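Local coordinates for SVP1-like protein 2 (Kluyveromyces lactis, PDB 4V16), which probably binds phosphoinositides such as phosphatidylinositol 3,5-bisphosphate through its beta-propeller, which would bring it to membranes in protein transport, at residues A[245-250]-A[270-275]. Sequence-based numbering, arbitrary orientation.
Sequences KWTLHV and ICNFKL
The imidazole of His249 and the carboxamide of Asn272 meet with their planes 90° apart, His249 ND1 lying 2.9 Å from Asn272 OD1, an oxygen whose hydrogen bond comes from Ser269 OG. Thr247 CG2, anti to its backbone N, covers one face of the imidazole near its rim, 3.6 Å above the plane. The Phe273 ring swings away from 245-250 and packs edge-to-face with Phe307. An alanine at His249 would probably leave Thr247 CG2 without the ring face it covers and open a gap beside Asn272 OD1. The backbones run antiparallel as the third and outermost strands of a four-stranded blade in this seven-bladed PROPPIN propeller, joined across the engineered Gly-Ser linker that replaces loop 6CD. Leu248 N bonds to Phe273 O nearly straight, at 170°, whereas the return bond from Phe273 N to Leu248 O is weak. Leu275 N and Ile270 N reach Trp246 O (2.9 Å) and Val250 O (2.8 Å) toward the two ends. On the other side of the sheet from His249, Leu248 CB rests 3.9 Å from Leu275 CD2, and Val250 CB meets Cys271 CB at 4.0 Å; Leu320 of strand 317-327, in the next blade, touches Leu248 and Cys271.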
loop_
_atom_site.group_PDB
_atom_site.type_symbol
_atom_site.label_atom_id
_atom_site.label_comp_id
_atom_site.label_asym_id
_atom_site.label_seq_id
_atom_site.Cartn_x
_atom_site.Cartn_y
_atom_site.Cartn_z
ATOM N N LYS A 245 10.344 9.671 -11.633
ATOM C CA LYS A 245 11.690 9.689 -12.205
ATOM C C LYS A 245 12.208 8.262 -12.350
ATOM O O LYS A 245 13.176 8.012 -13.065
ATOM C CB LYS A 245 12.651 10.490 -11.328
ATOM C CG LYS A 245 12.952 11.899 -11.796
ATOM C CD LYS A 245 14.248 12.380 -11.161
ATOM C CE LYS A 245 14.445 13.876 -11.306
ATOM N NZ LYS A 245 15.742 14.306 -10.708
ATOM N N TRP A 246 11.560 7.340 -11.640
ATOM C CA TRP A 246 11.917 5.925 -11.641
ATOM C C TRP A 246 13.296 5.724 -11.031
ATOM O O TRP A 246 14.143 5.008 -11.566
ATOM C CB TRP A 246 11.835 5.349 -13.053
ATOM C CG TRP A 246 10.486 5.569 -13.630
ATOM C CD1 TRP A 246 10.172 6.287 -14.744
ATOM C CD2 TRP A 246 9.248 5.093 -13.095
ATOM N NE1 TRP A 246 8.813 6.278 -14.944
ATOM C CE2 TRP A 246 8.223 5.551 -13.942
ATOM C CE3 TRP A 246 8.906 4.319 -11.981
ATOM C CZ2 TRP A 246 6.881 5.257 -13.716
ATOM C CZ3 TRP A 246 7.574 4.029 -11.757
ATOM C CH2 TRP A 246 6.577 4.498 -12.620
ATOM N N THR A 247 13.491 6.379 -9.893
ATOM C CA THR A 247 14.646 6.161 -9.038
ATOM C C THR A 247 14.163 5.572 -7.717
ATOM O O THR A 247 13.236 6.100 -7.099
ATOM C CB THR A 247 15.419 7.470 -8.776
ATOM O OG1 THR A 247 15.822 8.052 -10.022
ATOM C CG2 THR A 247 16.649 7.211 -7.914
ATOM N N LEU A 248 14.781 4.472 -7.298
ATOM C CA LEU A 248 14.478 3.862 -6.008
ATOM C C LEU A 248 15.336 4.496 -4.917
ATOM O O LEU A 248 16.563 4.419 -4.964
ATOM C CB LEU A 248 14.708 2.350 -6.060
ATOM C CG LEU A 248 14.585 1.577 -4.741
ATOM C CD1 LEU A 248 13.198 1.733 -4.143
ATOM C CD2 LEU A 248 14.914 0.106 -4.957
ATOM N N HIS A 249 14.680 5.130 -3.948
ATOM C CA HIS A 249 15.360 5.732 -2.803
ATOM C C HIS A 249 15.187 4.880 -1.551
ATOM O O HIS A 249 14.225 4.120 -1.435
ATOM C CB HIS A 249 14.823 7.138 -2.529
ATOM C CG HIS A 249 14.988 8.086 -3.674
ATOM N ND1 HIS A 249 16.090 8.900 -3.813
ATOM C CD2 HIS A 249 14.183 8.357 -4.729
ATOM C CE1 HIS A 249 15.961 9.629 -4.908
ATOM N NE2 HIS A 249 14.813 9.318 -5.482
ATOM N N VAL A 250 16.123 5.015 -0.617
ATOM C CA VAL A 250 16.003 4.390 0.695
ATOM C C VAL A 250 16.490 5.370 1.756
ATOM O O VAL A 250 17.621 5.847 1.691
ATOM C CB VAL A 250 16.808 3.082 0.785
ATOM C CG1 VAL A 250 16.592 2.418 2.137
ATOM C CG2 VAL A 250 16.413 2.136 -0.342
ATOM N N ILE A 270 20.123 7.154 1.785
ATOM C CA ILE A 270 21.370 6.418 1.950
ATOM C C ILE A 270 21.668 5.588 0.696
ATOM O O ILE A 270 22.782 5.094 0.518
ATOM C CB ILE A 270 21.323 5.496 3.195
ATOM C CG1 ILE A 270 20.255 4.411 3.028
ATOM C CG2 ILE A 270 21.055 6.323 4.449
ATOM C CD1 ILE A 270 20.117 3.485 4.208
ATOM N N CYS A 271 20.663 5.444 -0.167
ATOM C CA CYS A 271 20.791 4.672 -1.402
ATOM C C CYS A 271 20.069 5.337 -2.561
ATOM O O CYS A 271 19.138 6.118 -2.364
ATOM C CB CYS A 271 20.228 3.263 -1.224
ATOM S SG CYS A 271 21.269 2.147 -0.300
ATOM N N ASN A 272 20.507 5.007 -3.769
ATOM C CA ASN A 272 19.806 5.394 -4.982
ATOM C C ASN A 272 19.979 4.311 -6.031
ATOM O O ASN A 272 20.994 3.613 -6.049
ATOM C CB ASN A 272 20.321 6.731 -5.511
ATOM C CG ASN A 272 20.018 7.880 -4.577
ATOM O OD1 ASN A 272 18.863 8.271 -4.418
ATOM N ND2 ASN A 272 21.054 8.430 -3.954
ATOM N N PHE A 273 18.986 4.161 -6.898
ATOM C CA PHE A 273 19.083 3.196 -7.981
ATOM C C PHE A 273 18.138 3.548 -9.121
ATOM O O PHE A 273 16.918 3.537 -8.955
ATOM C CB PHE A 273 18.785 1.785 -7.471
ATOM C CG PHE A 273 19.101 0.706 -8.465
ATOM C CD1 PHE A 273 18.178 0.343 -9.435
ATOM C CD2 PHE A 273 20.322 0.056 -8.435
ATOM C CE1 PHE A 273 18.469 -0.648 -10.354
ATOM C CE2 PHE A 273 20.618 -0.937 -9.351
ATOM C CZ PHE A 273 19.690 -1.288 -10.309
ATOM N N LYS A 274 18.714 3.862 -10.277
ATOM C CA LYS A 274 17.930 4.107 -11.481
ATOM C C LYS A 274 17.275 2.811 -11.939
ATOM O O LYS A 274 17.942 1.924 -12.472
ATOM C CB LYS A 274 18.810 4.683 -12.591
ATOM C CG LYS A 274 19.348 6.072 -12.287
ATOM C CD LYS A 274 20.446 6.474 -13.256
ATOM C CE LYS A 274 20.879 7.916 -13.034
ATOM N NZ LYS A 274 21.383 8.151 -11.652
ATOM N N LEU A 275 15.969 2.704 -11.721
ATOM C CA LEU A 275 15.230 1.495 -12.067
ATOM C C LEU A 275 15.181 1.289 -13.576
ATOM O O LEU A 275 15.253 2.247 -14.345
ATOM C CB LEU A 275 13.809 1.562 -11.501
ATOM C CG LEU A 275 13.705 1.603 -9.976
ATOM C CD1 LEU A 275 12.279 1.915 -9.546
ATOM C CD2 LEU A 275 14.172 0.288 -9.371
#